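Local atomic coordinates of MATE family efflux transporter (Vibrio cholerae, PDB entry 6IDP), a protein that probably exports drugs and other toxic compounds across the bacterial inner membrane, coupled to a proton-dependent change of conformation. Residues A[93-98]-A[144-149]. Numbering follows the deposited sequence.
Sequences LVIVIG and GAMLYF. With OLC ((2R)-2,3-dihydroxypropyl (9Z)-octadec-9-enoate), chain B.
Helices 84-111 and 124-156 run nearly antiparallel here, with the short segment axes 165° apart in direction and 9.8 Å apart at closest approach. Both belong to the N-terminal half, the N-lobe, of the MATE fold.

The aromatic contact is made by Phe149 on Gly98. The Phe149 side chain starts toward the opposite helix, with CG anti to its own carbonyl carbon (chi1 -62°). The ring comes in obliquely, and Phe149 CE2 reaches Gly98 CA at 3.4 Å. A CB on Gly98 would collide with this ring atom, so the bare backbone is what admits the ring so close. Met146 SD lies in plane at the edge of the same ring.

The remaining contacts come from Ile95 and Met146. Met146 is bent at chi2 and chi3, which carries its methyl across to the facing helix. Met146 CE is in van der Waals contact with the carbonyl oxygen Ile95 O at 3.6 Å. Two contacts are apolar. Met146 CE lies 3.7 Å from Ile95 CG2, and the other Ile95 branch slides past Phe149, with CD1 4.0 Å from Phe149 CB.

One monoolein chain lies against another side of helix 124-156. It meets Gly144 O through C16 at 3.2 Å, and its C8 lies 3.7 Å from Tyr148 OH. Phe149 also touches Leu67 of helix 54-80, and Met146 touches Ile204 of helix 189-213.

All four residues that meet across the helices are buried. Their contact rests on shape and dispersion between a ring, a thioether, a branched chain and a bare glycine backbone, without polar pairing between the segments.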
loop_
_atom_site.group_PDB
_atom_site.type_symbol
_atom_site.label_atom_id
_atom_site.label_comp_id
_atom_site.label_asym_id
_atom_site.label_seq_id
_atom_site.Cartn_x
_atom_site.Cartn_y
_atom_site.Cartn_z
ATOM N N LEU A 93 -10.224 19.392 6.189
ATOM C CA LEU A 93 -11.233 18.891 5.258
ATOM C C LEU A 93 -11.063 17.396 4.994
ATOM O O LEU A 93 -12.047 16.660 4.913
ATOM C CB LEU A 93 -11.181 19.663 3.936
ATOM C CG LEU A 93 -12.188 19.221 2.869
ATOM C CD1 LEU A 93 -13.620 19.458 3.335
ATOM C CD2 LEU A 93 -11.932 19.911 1.538
ATOM N N VAL A 94 -9.814 16.956 4.862
ATOM C CA VAL A 94 -9.509 15.550 4.616
ATOM C C VAL A 94 -9.964 14.663 5.776
ATOM O O VAL A 94 -10.560 13.607 5.567
ATOM C CB VAL A 94 -8.002 15.344 4.373
ATOM C CG1 VAL A 94 -7.649 13.864 4.401
ATOM C CG2 VAL A 94 -7.596 15.966 3.047
ATOM N N ILE A 95 -9.684 15.109 6.998
ATOM C CA ILE A 95 -10.099 14.393 8.200
ATOM C C ILE A 95 -11.620 14.234 8.242
ATOM O O ILE A 95 -12.133 13.163 8.577
ATOM C CB ILE A 95 -9.618 15.116 9.479
ATOM C CG1 ILE A 95 -8.089 15.171 9.520
ATOM C CG2 ILE A 95 -10.138 14.419 10.718
ATOM C CD1 ILE A 95 -7.428 13.810 9.477
ATOM N N VAL A 96 -12.333 15.298 7.883
ATOM C CA VAL A 96 -13.793 15.284 7.878
ATOM C C VAL A 96 -14.343 14.382 6.769
ATOM O O VAL A 96 -15.241 13.574 7.011
ATOM C CB VAL A 96 -14.356 16.712 7.726
ATOM C CG1 VAL A 96 -15.844 16.682 7.420
ATOM C CG2 VAL A 96 -14.081 17.519 8.987
ATOM N N ILE A 97 -13.793 14.516 5.566
ATOM C CA ILE A 97 -14.175 13.682 4.427
ATOM C C ILE A 97 -13.963 12.199 4.716
ATOM O O ILE A 97 -14.847 11.375 4.482
ATOM C CB ILE A 97 -13.376 14.056 3.155
ATOM C CG1 ILE A 97 -13.816 15.421 2.629
ATOM C CG2 ILE A 97 -13.543 12.992 2.076
ATOM C CD1 ILE A 97 -15.288 15.501 2.299
ATOM N N GLY A 98 -12.781 11.865 5.222
ATOM C CA GLY A 98 -12.455 10.491 5.542
ATOM C C GLY A 98 -13.320 9.950 6.662
ATOM O O GLY A 98 -13.783 8.811 6.601
ATOM N N GLY A 144 -8.535 2.717 12.056
ATOM C CA GLY A 144 -7.303 2.586 11.299
ATOM C C GLY A 144 -7.216 3.564 10.143
ATOM O O GLY A 144 -6.154 4.127 9.873
ATOM N N ALA A 145 -8.339 3.764 9.461
ATOM C CA ALA A 145 -8.409 4.707 8.352
ATOM C C ALA A 145 -8.130 6.131 8.826
ATOM O O ALA A 145 -7.396 6.872 8.176
ATOM C CB ALA A 145 -9.769 4.630 7.677
ATOM N N MET A 146 -8.716 6.500 9.965
ATOM C CA MET A 146 -8.543 7.831 10.533
ATOM C C MET A 146 -7.103 8.097 10.953
ATOM O O MET A 146 -6.577 9.187 10.722
ATOM C CB MET A 146 -9.469 8.030 11.734
ATOM C CG MET A 146 -10.941 8.025 11.390
ATOM S SD MET A 146 -11.356 9.214 10.103
ATOM C CE MET A 146 -10.773 10.744 10.835
ATOM N N LEU A 147 -6.478 7.108 11.587
ATOM C CA LEU A 147 -5.072 7.216 11.957
ATOM C C LEU A 147 -4.225 7.396 10.700
ATOM O O LEU A 147 -3.290 8.195 10.678
ATOM C CB LEU A 147 -4.617 5.984 12.745
ATOM C CG LEU A 147 -3.174 5.968 13.259
ATOM C CD1 LEU A 147 -2.892 7.193 14.117
ATOM C CD2 LEU A 147 -2.891 4.697 14.044
ATOM N N TYR A 148 -4.576 6.659 9.648
ATOM C CA TYR A 148 -3.867 6.749 8.379
ATOM C C TYR A 148 -4.010 8.136 7.750
ATOM O O TYR A 148 -3.066 8.652 7.149
ATOM C CB TYR A 148 -4.364 5.674 7.405
ATOM C CG TYR A 148 -3.590 5.642 6.104
ATOM C CD1 TYR A 148 -2.367 4.991 6.020
ATOM C CD2 TYR A 148 -4.077 6.268 4.962
ATOM C CE1 TYR A 148 -1.649 4.960 4.839
ATOM C CE2 TYR A 148 -3.366 6.243 3.773
ATOM C CZ TYR A 148 -2.153 5.587 3.719
ATOM O OH TYR A 148 -1.440 5.553 2.543
ATOM N N PHE A 149 -5.189 8.735 7.888
ATOM C CA PHE A 149 -5.429 10.069 7.347
ATOM C C PHE A 149 -4.594 11.114 8.085
ATOM O O PHE A 149 -4.087 12.055 7.474
ATOM C CB PHE A 149 -6.918 10.425 7.417
ATOM C CG PHE A 149 -7.800 9.517 6.603
ATOM C CD1 PHE A 149 -7.352 8.977 5.407
ATOM C CD2 PHE A 149 -9.078 9.196 7.043
ATOM C CE1 PHE A 149 -8.166 8.136 4.660
ATOM C CE2 PHE A 149 -9.893 8.352 6.303
ATOM C CZ PHE A 149 -9.440 7.826 5.112
HETATM C C18 OLC B . -1.595 2.506 11.149
HETATM C C10 OLC B . -1.180 0.397 4.444
HETATM C C9 OLC B . -0.228 0.803 3.579
HETATM C C17 OLC B . -2.330 2.714 9.843
HETATM C C11 OLC B . -2.498 1.134 4.531
HETATM C C8 OLC B . -0.466 2.000 2.686
HETATM C C16 OLC B . -3.677 2.026 9.905
HETATM C C12 OLC B . -3.306 0.605 5.697
HETATM C C15 OLC B . -4.080 1.546 8.526
HETATM C C13 OLC B . -2.441 0.572 6.939
HETATM C C14 OLC B . -3.297 0.303 8.160
#